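Long-range contacts in chorismate mutase and shikimate 5-dehydrogenase fusion protein (Clostridium acetobutylicum, PDB 3FBT), which probably catalyses the reversible NADPH-linked reduction of 3-dehydroshikimate to shikimate in this part of a fusion protein that also carries a chorismate mutase: residues A[199-210]-A[222-233]; A[51-61]-A[93-101]. All coordinates share one frame; numbering follows the deposited sequence. Where two conformers were deposited one is given.

Contact 1 (A[199-210]-A[222-233]); sequences VDKEVVAKFSSA and FLKYARESGVKA
Two short parallel strands and the helices that precede them pack together here, at one edge of the NADP-binding Rossmann-type domain. Strand 209-212, helix 221-228 and strand 232-234 form a beta-alpha-beta unit. S209 pairs with K232 and A210 with A233. A210 N donates to K232 O over 2.7 Å in a nearly straight bond. The bond from K232 N to S208 O is weak. On the face of the sheet that carries A210 CB, this atom lies 3.5 Å from A226 CB, so two small side chains let helix 221-228 sit close to the sheet. The methyl CD2 of L223 and the ring of F222 also reach A210 CB.

V204 uses its two methyls separately. CG1, anti to the backbone N (chi1 -178°), reaches A226, with 3.7 Å from V204 CG1 to A226 CB. CG2 turns to Y225 and lies 3.9 Å from Y225 CB. The Y225 ring lies flat against the start of helix 201-204. K201 CB sits over one face of it, 3.9 Å from the ring centroid, in a CH-pi contact. V199 O meets the same ring at its edge, 3.5 Å from Y225 CE2. V199 CG2 touches the edge of the F222 ring. V231, just after the Schellman motif at G230, points toward 199-210, and its CG2 meets the carbonyls of F207 and V204.

Backbone hydrogen bonds from S208 and S209 to D180, and from S209 to I182, join this strand to strand 181-184. The F222 ring reaches I182 and N184 of that strand and L128 of strand 124-128. K232 NZ bonds to the carbonyls of F116 and R117, while V199 and V203 pack on helix 171-174.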
loop_
_atom_site.group_PDB
_atom_site.type_symbol
_atom_site.label_atom_id
_atom_site.label_comp_id
_atom_site.label_asym_id
_atom_site.label_seq_id
_atom_site.Cartn_x
_atom_site.Cartn_y
_atom_site.Cartn_z
ATOM N N VAL A 199 -35.591 19.685 4.334
ATOM C CA VAL A 199 -37.012 20.101 4.196
ATOM C C VAL A 199 -37.762 20.175 5.538
ATOM O O VAL A 199 -37.275 19.676 6.572
ATOM C CB VAL A 199 -37.798 19.193 3.191
ATOM C CG1 VAL A 199 -37.177 19.221 1.792
ATOM C CG2 VAL A 199 -37.806 17.814 3.642
ATOM N N ASP A 200 -38.942 20.816 5.557
ATOM C CA ASP A 200 -39.708 20.868 6.816
ATOM C C ASP A 200 -40.436 19.549 7.030
ATOM O O ASP A 200 -40.670 18.800 6.073
ATOM C CB ASP A 200 -40.751 21.995 6.825
ATOM C CG ASP A 200 -40.140 23.384 6.688
ATOM O OD1 ASP A 200 -39.303 23.749 7.548
ATOM O OD2 ASP A 200 -40.510 24.122 5.715
ATOM N N LYS A 201 -40.805 19.277 8.279
ATOM C CA LYS A 201 -41.522 18.022 8.642
ATOM C C LYS A 201 -42.853 17.873 7.956
ATOM O O LYS A 201 -43.318 16.772 7.609
ATOM C CB LYS A 201 -41.796 17.978 10.135
ATOM C CG LYS A 201 -42.666 16.791 10.490
ATOM C CD LYS A 201 -42.745 16.586 11.974
ATOM C CE LYS A 201 -43.845 15.575 12.285
ATOM N NZ LYS A 201 -45.242 16.172 12.230
ATOM N N GLU A 202 -43.494 19.008 7.761
ATOM C CA GLU A 202 -44.722 19.064 6.956
ATOM C C GLU A 202 -44.467 18.571 5.555
ATOM O O GLU A 202 -45.389 18.105 4.848
ATOM C CB GLU A 202 -45.160 20.528 6.915
ATOM C CG GLU A 202 -43.947 21.397 7.177
ATOM C CD GLU A 202 -44.223 22.829 7.007
ATOM O OE1 GLU A 202 -45.391 23.213 7.246
ATOM O OE2 GLU A 202 -43.276 23.575 6.632
ATOM N N VAL A 203 -43.229 18.719 5.069
ATOM C CA VAL A 203 -42.963 18.145 3.740
ATOM C C VAL A 203 -42.746 16.661 3.861
ATOM O O VAL A 203 -43.307 15.842 3.100
ATOM C CB VAL A 203 -41.816 18.824 2.972
ATOM C CG1 VAL A 203 -41.590 18.078 1.704
ATOM C CG2 VAL A 203 -42.167 20.341 2.683
ATOM N N VAL A 204 -41.941 16.304 4.834
ATOM C CA VAL A 204 -41.667 14.921 5.050
ATOM C C VAL A 204 -43.000 14.205 5.155
ATOM O O VAL A 204 -43.164 13.125 4.609
ATOM C CB VAL A 204 -40.893 14.722 6.343
ATOM C CG1 VAL A 204 -40.536 13.238 6.569
ATOM C CG2 VAL A 204 -39.670 15.620 6.379
ATOM N N ALA A 205 -43.970 14.854 5.809
ATOM C CA ALA A 205 -45.234 14.177 6.204
ATOM C C ALA A 205 -46.104 13.799 5.063
ATOM O O ALA A 205 -47.078 13.087 5.237
ATOM C CB ALA A 205 -46.034 15.029 7.200
ATOM N N LYS A 206 -45.762 14.241 3.874
ATOM C CA LYS A 206 -46.588 13.929 2.745
ATOM C C LYS A 206 -46.074 12.763 1.999
ATOM O O LYS A 206 -46.520 12.523 0.899
ATOM C CB LYS A 206 -46.694 15.099 1.763
ATOM C CG LYS A 206 -46.932 16.421 2.426
ATOM C CD LYS A 206 -47.125 17.419 1.290
ATOM C CE LYS A 206 -46.848 18.883 1.692
ATOM N NZ LYS A 206 -47.487 19.671 0.625
ATOM N N PHE A 207 -45.140 12.011 2.544
ATOM C CA PHE A 207 -44.619 10.892 1.719
ATOM C C PHE A 207 -44.836 9.648 2.517
ATOM O O PHE A 207 -45.086 9.729 3.691
ATOM C CB PHE A 207 -43.119 11.131 1.424
ATOM C CG PHE A 207 -42.885 12.265 0.483
ATOM C CD1 PHE A 207 -42.648 12.031 -0.856
ATOM C CD2 PHE A 207 -42.963 13.578 0.926
ATOM C CE1 PHE A 207 -42.473 13.083 -1.736
ATOM C CE2 PHE A 207 -42.783 14.627 0.050
ATOM C CZ PHE A 207 -42.544 14.380 -1.260
ATOM N N SER A 208 -44.712 8.480 1.930
ATOM C CA SER A 208 -44.809 7.304 2.815
ATOM C C SER A 208 -43.473 6.578 3.096
ATOM O O SER A 208 -43.456 5.646 3.876
ATOM C CB SER A 208 -45.821 6.345 2.268
ATOM O OG SER A 208 -45.413 6.032 0.965
ATOM N N SER A 209 -42.368 6.999 2.463
ATOM C CA SER A 209 -41.003 6.567 2.850
ATOM C C SER A 209 -39.953 7.707 2.789
ATOM O O SER A 209 -39.908 8.455 1.819
ATOM C CB SER A 209 -40.562 5.493 1.917
ATOM O OG SER A 209 -41.256 4.336 2.220
ATOM N N ALA A 210 -39.123 7.826 3.823
ATOM C CA ALA A 210 -38.089 8.783 3.850
ATOM C C ALA A 210 -36.790 7.987 3.797
ATOM O O ALA A 210 -36.620 7.163 4.679
ATOM C CB ALA A 210 -38.151 9.542 5.164
ATOM N N PHE A 222 -33.939 15.211 9.542
ATOM C CA PHE A 222 -34.766 14.753 8.455
ATOM C C PHE A 222 -35.466 13.432 8.748
ATOM O O PHE A 222 -36.655 13.297 8.405
ATOM C CB PHE A 222 -33.948 14.648 7.174
ATOM C CG PHE A 222 -34.655 13.979 6.015
ATOM C CD1 PHE A 222 -35.609 14.660 5.303
ATOM C CD2 PHE A 222 -34.296 12.696 5.591
ATOM C CE1 PHE A 222 -36.196 14.092 4.234
ATOM C CE2 PHE A 222 -34.852 12.118 4.487
ATOM C CZ PHE A 222 -35.824 12.819 3.803
ATOM N N LEU A 223 -34.748 12.443 9.303
ATOM C CA LEU A 223 -35.349 11.171 9.624
ATOM C C LEU A 223 -36.229 11.114 10.922
ATOM O O LEU A 223 -37.198 10.346 10.984
ATOM C CB LEU A 223 -34.287 10.078 9.654
ATOM C CG LEU A 223 -33.613 9.732 8.316
ATOM C CD1 LEU A 223 -32.576 8.678 8.611
ATOM C CD2 LEU A 223 -34.639 9.213 7.267
ATOM N N LYS A 224 -35.867 11.882 11.942
ATOM C CA LYS A 224 -36.727 12.049 13.114
ATOM C C LYS A 224 -38.117 12.496 12.631
ATOM O O LYS A 224 -39.150 11.775 12.800
ATOM C CB LYS A 224 -36.138 13.111 14.050
ATOM C CG LYS A 224 -37.000 13.341 15.286
ATOM C CD LYS A 224 -36.760 14.676 15.906
ATOM C CE LYS A 224 -35.265 14.894 16.232
ATOM N NZ LYS A 224 -35.099 15.837 17.411
ATOM N N TYR A 225 -38.112 13.649 11.957
ATOM C CA TYR A 225 -39.284 14.175 11.269
ATOM C C TYR A 225 -40.129 13.087 10.680
ATOM O O TYR A 225 -41.352 13.118 10.805
ATOM C CB TYR A 225 -38.875 15.070 10.107
ATOM C CG TYR A 225 -38.394 16.406 10.515
ATOM C CD1 TYR A 225 -38.384 16.789 11.843
ATOM C CD2 TYR A 225 -37.971 17.321 9.546
ATOM C CE1 TYR A 225 -37.937 18.065 12.212
ATOM C CE2 TYR A 225 -37.513 18.546 9.880
ATOM C CZ TYR A 225 -37.517 18.939 11.201
ATOM O OH TYR A 225 -37.059 20.209 11.484
ATOM N N ALA A 226 -39.488 12.170 9.957
ATOM C CA ALA A 226 -40.189 11.083 9.327
ATOM C C ALA A 226 -40.775 10.188 10.410
ATOM O O ALA A 226 -41.868 9.627 10.223
ATOM C CB ALA A 226 -39.238 10.291 8.432
ATOM N N ARG A 227 -40.079 10.075 11.544
ATOM C CA ARG A 227 -40.533 9.163 12.620
ATOM C C ARG A 227 -41.842 9.676 13.205
ATOM O O ARG A 227 -42.905 9.049 13.087
ATOM C CB ARG A 227 -39.468 9.009 13.724
ATOM C CG ARG A 227 -39.960 8.201 14.946
ATOM C CD ARG A 227 -38.816 7.739 15.835
ATOM N NE ARG A 227 -37.845 8.780 16.105
ATOM C CZ ARG A 227 -38.070 9.813 16.892
ATOM N NH1 ARG A 227 -39.265 9.950 17.467
ATOM N NH2 ARG A 227 -37.122 10.719 17.093
ATOM N N GLU A 228 -41.747 10.842 13.812
ATOM C CA GLU A 228 -42.911 11.598 14.243
ATOM C C GLU A 228 -44.143 11.570 13.317
ATOM O O GLU A 228 -45.260 11.675 13.815
ATOM C CB GLU A 228 -42.492 13.028 14.468
ATOM C CG GLU A 228 -41.209 13.128 15.222
ATOM C CD GLU A 228 -40.933 14.542 15.685
ATOM O OE1 GLU A 228 -40.104 14.731 16.596
ATOM O OE2 GLU A 228 -41.569 15.471 15.144
ATOM N N SER A 229 -43.974 11.445 11.999
ATOM C CA SER A 229 -45.132 11.538 11.078
ATOM C C SER A 229 -45.677 10.202 10.565
ATOM O O SER A 229 -46.618 10.138 9.740
ATOM C CB SER A 229 -44.810 12.447 9.874
ATOM O OG SER A 229 -44.359 13.730 10.279
ATOM N N GLY A 230 -45.085 9.123 11.033
ATOM C CA GLY A 230 -45.538 7.808 10.638
ATOM C C GLY A 230 -44.948 7.338 9.347
ATOM O O GLY A 230 -45.399 6.328 8.796
ATOM N N VAL A 231 -43.915 8.031 8.860
ATOM C CA VAL A 231 -43.281 7.661 7.570
ATOM C C VAL A 231 -42.105 6.679 7.772
ATOM O O VAL A 231 -41.232 6.940 8.596
ATOM C CB VAL A 231 -42.752 8.932 6.740
ATOM C CG1 VAL A 231 -42.410 8.528 5.305
ATOM C CG2 VAL A 231 -43.762 10.056 6.727
ATOM N N LYS A 232 -42.081 5.572 7.030
ATOM C CA LYS A 232 -40.933 4.658 7.133
ATOM C C LYS A 232 -39.620 5.406 6.903
ATOM O O LYS A 232 -39.458 6.160 5.911
ATOM C CB LYS A 232 -41.022 3.516 6.132
ATOM C CG LYS A 232 -39.708 2.700 6.148
ATOM C CD LYS A 232 -39.834 1.327 5.576
ATOM C CE LYS A 232 -40.608 1.340 4.281
ATOM N NZ LYS A 232 -40.931 -0.086 3.894
ATOM N N ALA A 233 -38.676 5.201 7.815
ATOM C CA ALA A 233 -37.451 5.949 7.811
ATOM C C ALA A 233 -36.278 4.998 7.571
ATOM O O ALA A 233 -36.178 3.978 8.258
ATOM C CB ALA A 233 -37.288 6.687 9.157
#

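Contact 2 (A[51-61]-A[93-101]); sequences VDTFKIIKCGG and KFSREGISG
F94 lays one face of its ring against C59. C59 CB stands over that face, 3.9 Å from the ring centroid and 15° off the normal. The sulfur lies obliquely nearer the rim, with SG 3.6 Å from F94 CE2, a sulfur-aromatic contact. With chi1 at -176° the sulfur swings away from the C59 backbone N, and there C59 SG also accepts a hydrogen bond from G61 N at 3.5 Å. I99 CG2, from the same hairpin as F94, lies over the opposite face. The ring is therefore held between the two residues.

The rest of the ring meets helix 47-56. F54 CB comes to 3.8 Å from F94 CZ. K55 CG approaches the ring edge in its plane, 3.8 Å from F94 CD1. Beyond CG, the K55 chain runs past I99 and G98, with K55 CD 3.4 Å from G98 CA. The aliphatic part of this lysine thus covers the end of the hairpin.

No direct hydrogen bond crosses the contact. One water links the backbones, donating to G60 O and accepting from F94 N, at 2.8 Å from each atom. The helix ends in a Schellman motif with K58 at positive phi. This turn brings C59 round to the ring.

F54 and F94 both pack on L62 of strand 61-64. T53 points away from the hairpin, and T53 OG1 is hydrogen-bonded to T53 OG1 of the second subunit. The arrangement is a helix packed on a beta-hairpin, strands 91-94 and 99-102, in the mixed sheet of the substrate-binding domain of the shikimate dehydrogenase family.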
loop_
_atom_site.group_PDB
_atom_site.type_symbol
_atom_site.label_atom_id
_atom_site.label_comp_id
_atom_site.label_asym_id
_atom_site.label_seq_id
_atom_site.Cartn_x
_atom_site.Cartn_y
_atom_site.Cartn_z
ATOM N N VAL A 51 -2.415 7.113 -10.264
ATOM C CA VAL A 51 -3.101 5.955 -10.791
ATOM C C VAL A 51 -2.074 5.044 -11.580
ATOM O O VAL A 51 -2.106 3.831 -11.444
ATOM C CB VAL A 51 -4.332 6.451 -11.688
ATOM C CG1 VAL A 51 -4.835 5.431 -12.628
ATOM C CG2 VAL A 51 -5.509 6.968 -10.778
ATOM N N ASP A 52 -1.165 5.619 -12.376
ATOM C CA ASP A 52 -0.195 4.825 -13.139
ATOM C C ASP A 52 0.662 4.028 -12.138
ATOM O O ASP A 52 0.953 2.834 -12.319
ATOM C CB ASP A 52 0.715 5.725 -13.996
ATOM C CG ASP A 52 0.012 6.324 -15.252
ATOM O OD1 ASP A 52 -1.071 5.845 -15.671
ATOM O OD2 ASP A 52 0.571 7.288 -15.848
ATOM N N THR A 53 1.082 4.685 -11.066
ATOM C CA THR A 53 1.883 3.935 -10.094
ATOM C C THR A 53 1.058 2.856 -9.443
ATOM O O THR A 53 1.532 1.741 -9.233
ATOM C CB THR A 53 2.457 4.823 -8.991
ATOM O OG1 THR A 53 3.284 5.827 -9.586
ATOM C CG2 THR A 53 3.230 3.977 -8.052
ATOM N N PHE A 54 -0.198 3.146 -9.127
ATOM C CA PHE A 54 -0.997 2.069 -8.525
ATOM C C PHE A 54 -1.041 0.867 -9.459
ATOM O O PHE A 54 -0.985 -0.305 -9.068
ATOM C CB PHE A 54 -2.423 2.551 -8.187
ATOM C CG PHE A 54 -2.484 3.381 -6.914
ATOM C CD1 PHE A 54 -2.205 2.800 -5.698
ATOM C CD2 PHE A 54 -2.802 4.737 -6.953
ATOM C CE1 PHE A 54 -2.230 3.574 -4.524
ATOM C CE2 PHE A 54 -2.805 5.512 -5.787
ATOM C CZ PHE A 54 -2.526 4.925 -4.566
ATOM N N LYS A 55 -1.157 1.140 -10.734
ATOM C CA LYS A 55 -1.243 0.020 -11.633
ATOM C C LYS A 55 0.134 -0.733 -11.572
ATOM O O LYS A 55 0.191 -1.959 -11.488
ATOM C CB LYS A 55 -1.573 0.562 -13.030
ATOM C CG LYS A 55 -2.282 -0.436 -13.926
ATOM C CD LYS A 55 -2.837 0.248 -15.214
ATOM C CE LYS A 55 -2.002 1.450 -15.636
ATOM N NZ LYS A 55 -2.563 2.104 -16.883
ATOM N N ILE A 56 1.216 0.026 -11.523
ATOM C CA ILE A 56 2.584 -0.557 -11.422
ATOM C C ILE A 56 2.882 -1.359 -10.158
ATOM O O ILE A 56 3.425 -2.438 -10.211
ATOM C CB ILE A 56 3.670 0.476 -11.694
ATOM C CG1 ILE A 56 3.600 0.947 -13.163
ATOM C CG2 ILE A 56 5.020 -0.141 -11.464
ATOM C CD1 ILE A 56 4.267 2.317 -13.365
ATOM N N ILE A 57 2.464 -0.895 -9.015
ATOM C CA ILE A 57 2.627 -1.729 -7.825
ATOM C C ILE A 57 1.525 -2.758 -7.642
ATOM O O ILE A 57 1.459 -3.385 -6.628
ATOM C CB ILE A 57 2.755 -0.870 -6.595
ATOM C CG1 ILE A 57 1.423 -0.221 -6.213
ATOM C CG2 ILE A 57 3.800 0.216 -6.854
ATOM C CD1 ILE A 57 1.576 0.649 -5.015
ATOM N N LYS A 58 0.682 -2.971 -8.637
ATOM C CA LYS A 58 -0.364 -4.016 -8.552
ATOM C C LYS A 58 -1.390 -3.781 -7.449
ATOM O O LYS A 58 -1.743 -4.700 -6.732
ATOM C CB LYS A 58 0.288 -5.387 -8.327
ATOM C CG LYS A 58 1.471 -5.575 -9.264
ATOM C CD LYS A 58 0.938 -6.298 -10.483
ATOM C CE LYS A 58 0.861 -7.762 -10.130
ATOM N NZ LYS A 58 2.255 -8.283 -10.016
ATOM N N CYS A 59 -1.764 -2.535 -7.241
ATOM C CA CYS A 59 -2.897 -2.207 -6.348
ATOM C C CYS A 59 -4.019 -3.220 -6.421
ATOM O O CYS A 59 -4.478 -3.580 -7.516
ATOM C CB CYS A 59 -3.439 -0.853 -6.793
ATOM S SG CYS A 59 -4.731 -0.275 -5.764
ATOM N N GLY A 60 -4.527 -3.684 -5.295
ATOM C CA GLY A 60 -5.669 -4.631 -5.357
ATOM C C GLY A 60 -7.011 -4.035 -5.880
ATOM O O GLY A 60 -7.933 -4.785 -6.281
ATOM N N GLY A 61 -7.170 -2.720 -5.766
ATOM C CA GLY A 61 -8.458 -2.063 -6.071
ATOM C C GLY A 61 -8.588 -0.769 -5.323
ATOM O O GLY A 61 -8.052 -0.663 -4.238
ATOM N N LYS A 93 -10.934 -1.296 -10.985
ATOM C CA LYS A 93 -10.407 -2.658 -10.995
ATOM C C LYS A 93 -9.123 -2.666 -11.833
ATOM O O LYS A 93 -9.094 -2.156 -12.956
ATOM C CB LYS A 93 -11.396 -3.590 -11.668
ATOM C CG LYS A 93 -11.042 -5.132 -11.568
ATOM C CD LYS A 93 -12.073 -5.952 -12.448
ATOM C CE LYS A 93 -11.806 -7.490 -12.462
ATOM N NZ LYS A 93 -11.486 -7.907 -11.042
ATOM N N PHE A 94 -8.055 -3.176 -11.253
ATOM C CA PHE A 94 -6.775 -3.219 -11.946
ATOM C C PHE A 94 -6.653 -4.574 -12.577
ATOM O O PHE A 94 -6.936 -5.589 -11.942
ATOM C CB PHE A 94 -5.644 -3.003 -10.937
ATOM C CG PHE A 94 -5.602 -1.592 -10.425
ATOM C CD1 PHE A 94 -4.807 -0.642 -11.051
ATOM C CD2 PHE A 94 -6.429 -1.198 -9.391
ATOM C CE1 PHE A 94 -4.758 0.666 -10.636
ATOM C CE2 PHE A 94 -6.420 0.142 -8.946
ATOM C CZ PHE A 94 -5.613 1.092 -9.553
ATOM N N SER A 95 -6.265 -4.649 -13.833
ATOM C CA SER A 95 -5.880 -5.984 -14.329
ATOM C C SER A 95 -4.750 -5.852 -15.332
ATOM O O SER A 95 -4.216 -4.788 -15.494
ATOM C CB SER A 95 -7.098 -6.717 -14.901
ATOM O OG SER A 95 -7.366 -6.183 -16.176
ATOM N N ARG A 96 -4.393 -6.955 -16.003
ATOM C CA ARG A 96 -3.395 -6.928 -17.130
ATOM C C ARG A 96 -3.535 -5.792 -18.129
ATOM O O ARG A 96 -2.609 -5.011 -18.355
ATOM C CB ARG A 96 -3.458 -8.265 -17.893
ATOM N N GLU A 97 -4.687 -5.670 -18.757
ATOM C CA GLU A 97 -4.870 -4.533 -19.658
ATOM C C GLU A 97 -4.554 -3.156 -19.029
ATOM O O GLU A 97 -3.967 -2.278 -19.679
ATOM C CB GLU A 97 -6.285 -4.514 -20.214
ATOM C CG GLU A 97 -6.914 -5.881 -20.484
ATOM C CD GLU A 97 -8.139 -5.759 -21.394
ATOM O OE1 GLU A 97 -8.295 -4.674 -22.026
ATOM O OE2 GLU A 97 -8.931 -6.735 -21.489
ATOM N N GLY A 98 -4.905 -2.955 -17.761
ATOM C CA GLY A 98 -4.905 -1.587 -17.194
ATOM C C GLY A 98 -6.069 -1.437 -16.213
ATOM O O GLY A 98 -6.374 -2.344 -15.475
ATOM N N ILE A 99 -6.736 -0.293 -16.199
ATOM C CA ILE A 99 -7.690 -0.033 -15.114
ATOM C C ILE A 99 -9.080 0.074 -15.715
ATOM O O ILE A 99 -9.287 0.716 -16.729
ATOM C CB ILE A 99 -7.312 1.242 -14.371
ATOM C CG1 ILE A 99 -5.818 1.231 -14.050
ATOM C CG2 ILE A 99 -8.093 1.415 -13.034
ATOM C CD1 ILE A 99 -5.254 2.618 -13.964
ATOM N N SER A 100 -10.049 -0.599 -15.138
ATOM C CA SER A 100 -11.389 -0.335 -15.623
ATOM C C SER A 100 -12.289 0.143 -14.459
ATOM O O SER A 100 -11.898 0.096 -13.260
ATOM C CB SER A 100 -11.970 -1.556 -16.299
ATOM O OG SER A 100 -11.948 -2.554 -15.360
ATOM N N GLY A 101 -13.472 0.603 -14.830
ATOM C CA GLY A 101 -14.262 1.445 -13.897
ATOM C C GLY A 101 -15.668 0.948 -13.722
ATOM O O GLY A 101 -16.275 0.443 -14.686
HETATM O O HOH W 1 -8.724 -4.582 -8.964
#

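In the fold
The two contacts sit far apart, with the middle of the chain between them. Their centres are about 44 Å apart and their nearest atoms about 28 Å, so they do not touch. Both segments of contact 2 (51-61 with 93-101) come earlier in the chain than either segment of contact 1 (199-210 with 222-233). They share no sheet. Contact 2 belongs to the mixed sheet of the substrate-binding domain, and contact 1 to the edge of the parallel sheet of the NADP-binding domain. Each therefore ties together local elements of one domain. The helix of contact 2 also meets the second subunit of the homodimer, whereas no other chain touches contact 1.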